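Local coordinates for superoxide dismutase [Mn/Fe] (PDB 1UES), which destroys superoxide radicals, dismutating them to oxygen and hydrogen peroxide by cycling the oxidation state of one manganese or iron ion in each subunit of a homodimer, at residues T55-Q58 / I64-N67; E109-A114 / G122-A127. The protein carries 1 engineered substitution. All coordinates share one frame; numbering follows the deposited sequence.

Contact 1 of 2, residues T55-Q58 / I64-N67; sequences TIVQ and IFNN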
ATOM      1  N   THR A  55      16.788   8.647 -16.200  1.00 27.86           N
ATOM      2  CA  THR A  55      16.938  10.086 -15.962  1.00 27.17           C
ATOM      3  C   THR A  55      15.702  10.618 -15.244  1.00 26.53           C
ATOM      4  O   THR A  55      15.789  11.407 -14.317  1.00 26.13           O
ATOM      5  CB  THR A  55      17.112  10.840 -17.302  1.00 27.39           C
ATOM      6  OG1 THR A  55      18.352  10.448 -17.903  1.00 27.78           O
ATOM      7  CG2 THR A  55      17.104  12.354 -17.098  1.00 27.87           C
ATOM      8  N   ILE A  56      14.528  10.175 -15.670  1.00 25.81           N
ATOM      9  CA  ILE A  56      13.327  10.655 -15.012  1.00 25.72           C
ATOM     10  C   ILE A  56      13.278  10.229 -13.542  1.00 26.04           C
ATOM     11  O   ILE A  56      12.835  10.994 -12.694  1.00 25.76           O
ATOM     12  CB  ILE A  56      12.057  10.151 -15.737  1.00 25.20           C
ATOM     13  CG1 ILE A  56      12.090  10.600 -17.200  1.00 25.05           C
ATOM     14  CG2 ILE A  56      10.822  10.687 -15.038  1.00 24.72           C
ATOM     15  CD1 ILE A  56      11.018   9.919 -18.074  1.00 25.25           C
ATOM     16  N   VAL A  57      13.714   9.008 -13.237  1.00 26.72           N
ATOM     17  CA  VAL A  57      13.681   8.564 -11.851  1.00 27.61           C
ATOM     18  C   VAL A  57      14.702   9.323 -10.997  1.00 28.44           C
ATOM     19  O   VAL A  57      14.453   9.577  -9.830  1.00 28.56           O
ATOM     20  CB  VAL A  57      13.941   7.029 -11.715  1.00 27.70           C
ATOM     21  CG1 VAL A  57      13.916   6.623 -10.228  1.00 27.71           C
ATOM     22  CG2 VAL A  57      12.866   6.233 -12.485  1.00 27.24           C
ATOM     23  N   GLN A  58      15.840   9.671 -11.582  1.00 29.63           N
ATOM     24  CA  GLN A  58      16.862  10.416 -10.835  1.00 30.55           C
ATOM     25  C   GLN A  58      16.505  11.872 -10.591  1.00 30.95           C
ATOM     26  O   GLN A  58      16.954  12.466  -9.604  1.00 31.13           O
ATOM     27  CB  GLN A  58      18.207  10.417 -11.564  1.00 31.12           C
ATOM     28  CG  GLN A  58      18.688   9.103 -12.095  1.00 32.19           C
ATOM     29  CD  GLN A  58      19.956   9.239 -12.907  1.00 32.60           C
ATOM     30  OE1 GLN A  58      20.940   8.543 -12.652  1.00 32.81           O
ATOM     31  NE2 GLN A  58      19.941  10.122 -13.904  1.00 33.13           N
ATOM     32  N   ILE A  64       4.928  12.389 -11.560  1.00 25.24           N
ATOM     33  CA  ILE A  64       5.851  11.882 -12.555  1.00 24.37           C
ATOM     34  C   ILE A  64       6.815  10.924 -11.880  1.00 24.28           C
ATOM     35  O   ILE A  64       7.006   9.805 -12.364  1.00 23.90           O
ATOM     36  CB  ILE A  64       6.597  13.036 -13.251  1.00 24.34           C
ATOM     37  CG1 ILE A  64       5.610  13.747 -14.164  1.00 24.32           C
ATOM     38  CG2 ILE A  64       7.771  12.501 -14.058  1.00 23.90           C
ATOM     39  CD1 ILE A  64       6.151  15.029 -14.786  1.00 24.77           C
ATOM     40  N   PHE A  65       7.376  11.324 -10.742  1.00 23.88           N
ATOM     41  CA  PHE A  65       8.280  10.425 -10.074  1.00 23.82           C
ATOM     42  C   PHE A  65       7.565   9.146  -9.646  1.00 23.45           C
ATOM     43  O   PHE A  65       8.121   8.074  -9.785  1.00 23.36           O
ATOM     44  CB  PHE A  65       8.913  11.026  -8.828  1.00 23.86           C
ATOM     45  CG  PHE A  65       9.764  10.034  -8.084  1.00 24.22           C
ATOM     46  CD1 PHE A  65      11.026   9.678  -8.569  1.00 24.16           C
ATOM     47  CD2 PHE A  65       9.278   9.375  -6.960  1.00 24.10           C
ATOM     48  CE1 PHE A  65      11.774   8.676  -7.946  1.00 24.67           C
ATOM     49  CE2 PHE A  65      10.021   8.383  -6.339  1.00 24.17           C
ATOM     50  CZ  PHE A  65      11.271   8.028  -6.834  1.00 24.26           C
ATOM     51  N   ASN A  66       6.357   9.263  -9.098  1.00 23.33           N
ATOM     52  CA  ASN A  66       5.636   8.060  -8.651  1.00 23.59           C
ATOM     53  C   ASN A  66       5.464   7.043  -9.774  1.00 23.36           C
ATOM     54  O   ASN A  66       5.636   5.823  -9.567  1.00 22.95           O
ATOM     55  CB  ASN A  66       4.262   8.442  -8.051  1.00 24.11           C
ATOM     56  CG  ASN A  66       4.390   9.162  -6.715  1.00 24.94           C
ATOM     57  OD1 ASN A  66       5.422   9.054  -6.052  1.00 25.33           O
ATOM     58  ND2 ASN A  66       3.342   9.913  -6.315  1.00 25.21           N
ATOM     59  N   ASN A  67       5.157   7.514 -10.982  1.00 23.06           N
ATOM     60  CA  ASN A  67       4.972   6.557 -12.057  1.00 22.48           C
ATOM     61  C   ASN A  67       6.280   6.090 -12.657  1.00 22.35           C
ATOM     62  O   ASN A  67       6.411   4.936 -13.019  1.00 21.72           O
ATOM     63  CB  ASN A  67       4.035   7.125 -13.117  1.00 22.77           C
ATOM     64  CG  ASN A  67       2.618   7.235 -12.604  1.00 22.94           C
ATOM     65  OD1 ASN A  67       1.924   6.215 -12.461  1.00 23.39           O
ATOM     66  ND2 ASN A  67       2.163   8.457 -12.334  1.00 22.96           N
TER

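Contact 2 of 2, residues E109-A114 / G122-A127; sequences EEFNTA and GWVWLA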
ATOM      1  N   GLU A 109      17.956 -13.285   5.995  1.00 31.43           N
ATOM      2  CA  GLU A 109      17.255 -12.939   7.221  1.00 31.42           C
ATOM      3  C   GLU A 109      17.082 -11.419   7.341  1.00 30.79           C
ATOM      4  O   GLU A 109      15.990 -10.941   7.621  1.00 30.62           O
ATOM      5  CB  GLU A 109      18.007 -13.518   8.437  1.00 32.52           C
ATOM      6  CG  GLU A 109      18.565 -12.468   9.401  1.00 34.61           C
ATOM      7  CD  GLU A 109      18.725 -12.972  10.846  1.00 35.53           C
ATOM      8  OE1 GLU A 109      19.322 -12.226  11.654  1.00 36.52           O
ATOM      9  OE2 GLU A 109      18.265 -14.096  11.175  1.00 36.38           O
ATOM     10  N   GLU A 110      18.147 -10.656   7.112  1.00 30.28           N
ATOM     11  CA  GLU A 110      18.065  -9.204   7.230  1.00 29.88           C
ATOM     12  C   GLU A 110      17.199  -8.582   6.157  1.00 28.92           C
ATOM     13  O   GLU A 110      16.451  -7.640   6.426  1.00 28.60           O
ATOM     14  CB  GLU A 110      19.455  -8.569   7.180  1.00 30.81           C
ATOM     15  CG  GLU A 110      20.369  -9.087   8.273  1.00 32.33           C
ATOM     16  CD  GLU A 110      21.755  -8.498   8.201  1.00 33.20           C
ATOM     17  OE1 GLU A 110      21.889  -7.306   7.832  1.00 34.04           O
ATOM     18  OE2 GLU A 110      22.718  -9.228   8.518  1.00 34.19           O
ATOM     19  N   PHE A 111      17.298  -9.115   4.947  1.00 27.95           N
ATOM     20  CA  PHE A 111      16.512  -8.599   3.830  1.00 27.16           C
ATOM     21  C   PHE A 111      15.019  -8.844   4.097  1.00 26.94           C
ATOM     22  O   PHE A 111      14.183  -7.923   3.988  1.00 26.50           O
ATOM     23  CB  PHE A 111      16.980  -9.287   2.535  1.00 26.39           C
ATOM     24  CG  PHE A 111      16.742  -8.470   1.283  1.00 25.73           C
ATOM     25  CD1 PHE A 111      15.744  -8.831   0.389  1.00 25.27           C
ATOM     26  CD2 PHE A 111      17.523  -7.351   1.001  1.00 25.35           C
ATOM     27  CE1 PHE A 111      15.524  -8.079  -0.788  1.00 25.08           C
ATOM     28  CE2 PHE A 111      17.314  -6.586  -0.171  1.00 25.27           C
ATOM     29  CZ  PHE A 111      16.312  -6.953  -1.068  1.00 24.68           C
ATOM     30  N   ASN A 112      14.687 -10.076   4.467  1.00 26.85           N
ATOM     31  CA  ASN A 112      13.305 -10.413   4.786  1.00 26.54           C
ATOM     32  C   ASN A 112      12.783  -9.502   5.905  1.00 26.40           C
ATOM     33  O   ASN A 112      11.647  -9.011   5.852  1.00 25.67           O
ATOM     34  CB  ASN A 112      13.209 -11.876   5.255  1.00 27.05           C
ATOM     35  CG  ASN A 112      13.442 -12.884   4.136  1.00 27.41           C
ATOM     36  OD1 ASN A 112      13.460 -12.546   2.951  1.00 27.77           O
ATOM     37  ND2 ASN A 112      13.634 -14.138   4.521  1.00 27.67           N
ATOM     38  N   THR A 113      13.615  -9.251   6.916  1.00 26.21           N
ATOM     39  CA  THR A 113      13.180  -8.424   8.029  1.00 26.51           C
ATOM     40  C   THR A 113      12.902  -6.997   7.587  1.00 26.34           C
ATOM     41  O   THR A 113      11.936  -6.402   8.013  1.00 26.49           O
ATOM     42  CB  THR A 113      14.204  -8.397   9.176  1.00 27.11           C
ATOM     43  OG1 THR A 113      14.312  -9.708   9.755  1.00 27.62           O
ATOM     44  CG2 THR A 113      13.737  -7.443  10.238  1.00 27.33           C
ATOM     45  N   ALA A 114      13.747  -6.467   6.714  1.00 26.37           N
ATOM     46  CA  ALA A 114      13.560  -5.121   6.193  1.00 26.60           C
ATOM     47  C   ALA A 114      12.246  -5.047   5.400  1.00 26.97           C
ATOM     48  O   ALA A 114      11.520  -4.048   5.457  1.00 26.80           O
ATOM     49  CB  ALA A 114      14.738  -4.752   5.291  1.00 26.47           C
ATOM     50  N   GLY A 122       5.712  -0.336  -0.569  1.00 20.83           N
ATOM     51  CA  GLY A 122       7.085  -0.007  -0.851  1.00 20.17           C
ATOM     52  C   GLY A 122       7.886  -1.159  -1.404  1.00 19.80           C
ATOM     53  O   GLY A 122       7.317  -2.160  -1.865  1.00 19.22           O
ATOM     54  N   TRP A 123       9.202  -0.997  -1.354  1.00 20.34           N
ATOM     55  CA  TRP A 123      10.161  -1.969  -1.880  1.00 20.76           C
ATOM     56  C   TRP A 123      11.358  -2.135  -0.973  1.00 20.98           C
ATOM     57  O   TRP A 123      11.793  -1.157  -0.374  1.00 21.51           O
ATOM     58  CB  TRP A 123      10.732  -1.479  -3.205  1.00 20.90           C
ATOM     59  CG  TRP A 123       9.710  -1.104  -4.209  1.00 20.74           C
ATOM     60  CD1 TRP A 123       8.956   0.045  -4.226  1.00 20.98           C
ATOM     61  CD2 TRP A 123       9.298  -1.877  -5.344  1.00 21.31           C
ATOM     62  NE1 TRP A 123       8.099   0.030  -5.303  1.00 20.97           N
ATOM     63  CE2 TRP A 123       8.286  -1.131  -6.001  1.00 21.10           C
ATOM     64  CE3 TRP A 123       9.679  -3.120  -5.874  1.00 21.30           C
ATOM     65  CZ2 TRP A 123       7.650  -1.592  -7.163  1.00 21.04           C
ATOM     66  CZ3 TRP A 123       9.038  -3.579  -7.037  1.00 21.28           C
ATOM     67  CH2 TRP A 123       8.038  -2.810  -7.659  1.00 21.40           C
ATOM     68  N   VAL A 124      11.879  -3.359  -0.855  1.00 21.47           N
ATOM     69  CA  VAL A 124      13.114  -3.533  -0.095  1.00 21.76           C
ATOM     70  C   VAL A 124      14.125  -3.754  -1.252  1.00 22.11           C
ATOM     71  O   VAL A 124      13.859  -4.498  -2.207  1.00 21.87           O
ATOM     72  CB  VAL A 124      13.061  -4.728   0.895  1.00 22.51           C
ATOM     73  CG1 VAL A 124      12.575  -5.962   0.220  1.00 23.22           C
ATOM     74  CG2 VAL A 124      14.437  -4.938   1.520  1.00 22.96           C
ATOM     75  N   TRP A 125      15.232  -3.033  -1.187  1.00 22.17           N
ATOM     76  CA  TRP A 125      16.247  -3.081  -2.232  1.00 23.35           C
ATOM     77  C   TRP A 125      17.631  -3.484  -1.730  1.00 24.20           C
ATOM     78  O   TRP A 125      18.029  -3.110  -0.626  1.00 24.88           O
ATOM     79  CB  TRP A 125      16.360  -1.675  -2.857  1.00 23.13           C
ATOM     80  CG  TRP A 125      15.489  -1.437  -4.059  1.00 22.88           C
ATOM     81  CD1 TRP A 125      14.345  -0.676  -4.128  1.00 23.10           C
ATOM     82  CD2 TRP A 125      15.707  -1.955  -5.369  1.00 23.31           C
ATOM     83  NE1 TRP A 125      13.844  -0.696  -5.427  1.00 23.18           N
ATOM     84  CE2 TRP A 125      14.659  -1.475  -6.201  1.00 23.13           C
ATOM     85  CE3 TRP A 125      16.686  -2.783  -5.927  1.00 23.21           C
ATOM     86  CZ2 TRP A 125      14.570  -1.804  -7.562  1.00 23.69           C
ATOM     87  CZ3 TRP A 125      16.597  -3.115  -7.282  1.00 23.65           C
ATOM     88  CH2 TRP A 125      15.544  -2.625  -8.085  1.00 23.40           C
ATOM     89  N   LEU A 126      18.337  -4.272  -2.533  1.00 24.90           N
ATOM     90  CA  LEU A 126      19.719  -4.603  -2.248  1.00 25.31           C
ATOM     91  C   LEU A 126      20.375  -3.660  -3.268  1.00 25.59           C
ATOM     92  O   LEU A 126      20.027  -3.674  -4.447  1.00 24.97           O
ATOM     93  CB  LEU A 126      20.059  -6.046  -2.574  1.00 25.74           C
ATOM     94  CG  LEU A 126      21.572  -6.314  -2.519  1.00 25.68           C
ATOM     95  CD1 LEU A 126      22.093  -6.125  -1.085  1.00 25.94           C
ATOM     96  CD2 LEU A 126      21.850  -7.699  -3.020  1.00 26.08           C
ATOM     97  N   ALA A 127      21.263  -2.792  -2.801  1.00 25.80           N
ATOM     98  CA  ALA A 127      21.910  -1.842  -3.694  1.00 26.62           C
ATOM     99  C   ALA A 127      23.428  -1.805  -3.458  1.00 27.05           C
ATOM    100  O   ALA A 127      23.914  -2.263  -2.427  1.00 27.32           O
ATOM    101  CB  ALA A 127      21.315  -0.452  -3.480  1.00 26.88           C
TER

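Contact 1 of 2, residues T55-Q58 / I64-N67
Phe65 holds CG trans to its main-chain N (chi1 175°), which carries the ring across to the carbonyl of Val57. Val57 uses the same rotation for its CG1 branch, chi1 179°, and that methyl lies against the same ring corner. The closest approach is therefore mixed: Val57 O sits 3.4 Å from Phe65 CE1, at the ring edge and in its plane, where the slightly positive C-H rim suits a carbonyl oxygen. Beside it, Val57 CG1 meets Phe65 CE1 at 3.7 Å, a plain apolar touch. One residue earlier on each helix, Ile56 and Ile64 cross at about a right angle and join through their branch methyls, Ile56 CG2 to Ile64 CG2 at 3.7 Å. From outside the two segments, Arg147 makes a cation-pi contact with the Phe65 ring.

This is the join between two successive helices of the alpha-hairpin domain, the short 53-59 and the long 62-79, made across a tight connection in which Ser60 OG hydrogen-bonds to Ile56 O. Further along the long helix, Ala68 touches both Ile56 and Val57, and Leu72 touches Val57. Helix 21-42 packs against the long helix here, its Leu42 on Ile64 and Asn67.

Contact 2 of 2, residues E109-A114 / G122-A127
Phe111 lies with one ring face over Val124, where helix 104-116 meets the central strand of the three-stranded antiparallel sheet in the C-terminal alpha/beta domain of this superoxide dismutase family. The axes of the two segments approach to 8.6 Å and run roughly antiparallel, at 154°. Val124 points at the helix and sets CG2 under the middle of the ring, 3.8 Å from the Phe111 centroid and 13° off the normal, a well-centred CH-pi contact. Its chi1 of 50° places CG1 between the backbone N and the carbonyl carbon, which puts CG2 trans to the N, against the ring face, while CG1 still touches Phe111 CE1 at 3.8 Å. Val124 CG2 also meets Ala114 CB at 3.8 Å, so Val124 touches two residues one turn apart on the helix.

The ring edge is turned to the strand backbone beyond Val124. Leu126 CB touches Phe111 CE2 at 3.7 Å from the side of the ring away from Val124 CG2, and Phe156 of strand 151-157 meets Phe111 edge-to-face. Trp125 sets its CB away from the helix, and its NE1 is hydrogen-bonded to Asn73 OD1. At the backbone, Phe111 CE2 comes to 3.5 Å from Leu126 N, which lies in the ring plane.

In the fold
Contact 1 comes first along the chain and is complete before contact 2 begins. Their centres are 21 Å apart, and although the nearest atoms come within about 8 Å, the two do not touch. Contact 1 joins helices 53-59 and 62-79 in the alpha-hairpin domain; contact 2 lays helix 104-116 on the sheet of the C-terminal domain. Helix 62-79 bridges them: beyond its share of contact 1 it carries Asn73, bonded to Trp125, and the manganese ligand His74, which Trp123 meets edge-to-face. Strand 151-157, beside 122-128, ends at another ligand, Asp157. Each domain thus supplies ligands to the one metal ion: His74 from a helix of contact 1, Asp157 from the strand next to that of contact 2.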